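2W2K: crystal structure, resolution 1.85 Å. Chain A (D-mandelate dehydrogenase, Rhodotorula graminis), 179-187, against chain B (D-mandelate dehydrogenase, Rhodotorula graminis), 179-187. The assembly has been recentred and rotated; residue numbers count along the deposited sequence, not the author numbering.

Chain A, residues 179-187: ARKAVHGLG
Chain B, residues 179-187: ARKAVHGLG

What ties the two stretches together most strongly? Each arginine reaches across to the backbone carbonyls of residues 184 and 185 in the other chain with both terminal nitrogens. Arg A180 NH1 donates to His B184 O (3.0 Å) and NH2 to Gly B185 O (3.0 Å); Arg B180 NH1 donates to His A184 O (2.9 Å) and NH2 to Gly A185 O (3.1 Å). All four angles lie at 145–149°: the cationic guanidinium directs N-H groups along its edge at partly negative oxygens near its plane. The rotamer is t, t, p with chi4 near 77°.

What shape does each backbone take? Already helical at residue 179, each chain widens into a pi-type turn at 181-185: Leu A186 N meets Lys A181 O at 3.2 Å, and Gly A185 N bonds it weakly at 3.0 Å; chain B matches. Gly A187 and Gly B187 then leave helical angles with phi 82° and 89°.

How do the backbones lie? The helices run at 146°, nearer antiparallel, and their axes come within 10.0 Å at closest approach. Lys A181 CA–Gly B185 CA and Gly A185 CA–Lys B181 CA are both 5.1 Å.

What fills the space between? The lysine aliphatic chains (m, t, t, t) pack beside Gly A185 and Gly B185; a CB on either glycine would lie 2.5 Å from the O of Lys A181 or Lys B181 in its own chain. CG of Lys A181 lies 3.6 Å from Gly B185 O, and Lys B181 CG 3.6 Å from Gly A185 O. Apolar packing joins Lys A181 CD to Leu B186 CD2 (4.5 Å) and Lys B181 CD to Leu A186 CD2 (4.3 Å), while both lysine NZ atoms bond elsewhere in the structure. Leucines are m, t.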

# COMPACT_ATOMS: atom_id res chain seq x y z
N ALA A 179 -8.92 9.79 -2.00
CA ALA A 179 -10.22 9.61 -1.33
C ALA A 179 -11.09 8.51 -1.94
O ALA A 179 -11.66 7.71 -1.19
CB ALA A 179 -10.98 10.94 -1.29
N ARG A 180 -11.21 8.46 -3.27
CA ARG A 180 -12.00 7.40 -3.93
C ARG A 180 -11.48 6.02 -3.51
O ARG A 180 -12.27 5.12 -3.21
CB ARG A 180 -11.97 7.56 -5.46
CG ARG A 180 -12.86 6.54 -6.23
CD ARG A 180 -12.69 6.63 -7.78
NE ARG A 180 -11.34 6.29 -8.25
CZ ARG A 180 -10.86 5.04 -8.36
NH1 ARG A 180 -11.60 3.98 -8.03
NH2 ARG A 180 -9.62 4.85 -8.80
N LYS A 181 -10.15 5.88 -3.47
CA LYS A 181 -9.51 4.58 -3.16
C LYS A 181 -9.63 4.27 -1.67
O LYS A 181 -9.92 3.13 -1.29
CB LYS A 181 -8.05 4.54 -3.67
CG LYS A 181 -7.91 4.63 -5.22
CD LYS A 181 -6.46 4.93 -5.68
CE LYS A 181 -6.42 5.22 -7.21
NZ LYS A 181 -5.09 5.51 -7.76
N ALA A 182 -9.46 5.28 -0.83
CA ALA A 182 -9.56 5.06 0.62
C ALA A 182 -10.99 4.81 1.12
O ALA A 182 -11.18 4.00 2.05
CB ALA A 182 -8.91 6.22 1.39
N VAL A 183 -11.98 5.50 0.51
CA VAL A 183 -13.39 5.40 0.91
C VAL A 183 -14.06 4.13 0.34
O VAL A 183 -14.50 3.26 1.11
CB VAL A 183 -14.23 6.68 0.54
CG1 VAL A 183 -15.72 6.47 0.86
CG2 VAL A 183 -13.73 7.92 1.32
N HIS A 184 -14.11 3.99 -0.98
CA HIS A 184 -14.73 2.82 -1.59
C HIS A 184 -13.86 1.55 -1.50
O HIS A 184 -14.39 0.44 -1.34
CB HIS A 184 -15.17 3.12 -3.03
CG HIS A 184 -16.11 4.29 -3.11
ND1 HIS A 184 -15.88 5.38 -3.93
CD2 HIS A 184 -17.24 4.57 -2.42
CE1 HIS A 184 -16.85 6.26 -3.75
NE2 HIS A 184 -17.68 5.79 -2.85
N GLY A 185 -12.55 1.70 -1.60
CA GLY A 185 -11.66 0.52 -1.53
C GLY A 185 -11.47 0.06 -0.09
O GLY A 185 -11.86 -1.06 0.25
N LEU A 186 -10.92 0.94 0.76
CA LEU A 186 -10.55 0.55 2.14
C LEU A 186 -11.68 0.69 3.17
O LEU A 186 -11.60 0.12 4.26
CB LEU A 186 -9.25 1.30 2.62
CG LEU A 186 -7.98 1.17 1.73
CD1 LEU A 186 -6.76 1.85 2.36
CD2 LEU A 186 -7.65 -0.30 1.33
N GLY A 187 -12.74 1.43 2.82
CA GLY A 187 -13.87 1.66 3.74
C GLY A 187 -13.71 2.78 4.79
O GLY A 187 -14.43 2.78 5.80
N ALA B 179 -9.29 -8.78 -4.75
CA ALA B 179 -9.68 -8.48 -6.14
C ALA B 179 -10.59 -7.26 -6.25
O ALA B 179 -10.47 -6.47 -7.18
CB ALA B 179 -10.35 -9.72 -6.82
N ARG B 180 -11.51 -7.11 -5.30
CA ARG B 180 -12.42 -5.94 -5.29
C ARG B 180 -11.58 -4.64 -5.17
O ARG B 180 -11.79 -3.65 -5.92
CB ARG B 180 -13.44 -6.03 -4.14
CG ARG B 180 -14.49 -4.88 -4.13
CD ARG B 180 -15.43 -4.92 -2.92
NE ARG B 180 -14.73 -4.73 -1.65
CZ ARG B 180 -14.28 -3.56 -1.19
NH1 ARG B 180 -14.46 -2.43 -1.87
NH2 ARG B 180 -13.66 -3.51 -0.03
N LYS B 181 -10.63 -4.65 -4.25
CA LYS B 181 -9.76 -3.48 -4.01
C LYS B 181 -8.81 -3.22 -5.21
O LYS B 181 -8.65 -2.07 -5.64
CB LYS B 181 -9.04 -3.63 -2.66
CG LYS B 181 -9.99 -3.58 -1.42
CD LYS B 181 -9.26 -4.07 -0.12
CE LYS B 181 -10.26 -4.18 1.01
NZ LYS B 181 -9.71 -4.82 2.25
N ALA B 182 -8.22 -4.28 -5.77
CA ALA B 182 -7.29 -4.15 -6.90
C ALA B 182 -7.98 -3.74 -8.22
O ALA B 182 -7.41 -2.94 -8.98
CB ALA B 182 -6.49 -5.45 -7.10
N VAL B 183 -9.18 -4.28 -8.47
CA VAL B 183 -9.95 -4.01 -9.72
C VAL B 183 -10.68 -2.66 -9.67
O VAL B 183 -10.45 -1.78 -10.52
CB VAL B 183 -11.00 -5.15 -10.06
CG1 VAL B 183 -11.92 -4.73 -11.23
CG2 VAL B 183 -10.27 -6.46 -10.36
N HIS B 184 -11.56 -2.48 -8.68
CA HIS B 184 -12.33 -1.23 -8.58
C HIS B 184 -11.50 -0.04 -8.06
O HIS B 184 -11.65 1.08 -8.58
CB HIS B 184 -13.62 -1.45 -7.78
CG HIS B 184 -14.53 -2.45 -8.43
ND1 HIS B 184 -14.92 -2.33 -9.75
CD2 HIS B 184 -15.07 -3.61 -7.98
CE1 HIS B 184 -15.68 -3.37 -10.07
NE2 HIS B 184 -15.79 -4.15 -9.02
N GLY B 185 -10.63 -0.30 -7.08
CA GLY B 185 -9.74 0.76 -6.53
C GLY B 185 -8.58 1.13 -7.45
O GLY B 185 -8.51 2.26 -7.92
N LEU B 186 -7.68 0.17 -7.75
CA LEU B 186 -6.46 0.46 -8.53
C LEU B 186 -6.61 0.36 -10.05
O LEU B 186 -5.75 0.87 -10.78
CB LEU B 186 -5.26 -0.43 -8.09
CG LEU B 186 -4.99 -0.59 -6.57
CD1 LEU B 186 -3.76 -1.46 -6.31
CD2 LEU B 186 -4.81 0.80 -5.91
N GLY B 187 -7.69 -0.25 -10.53
CA GLY B 187 -7.91 -0.34 -11.99
C GLY B 187 -7.30 -1.53 -12.71
O GLY B 187 -7.14 -1.51 -13.95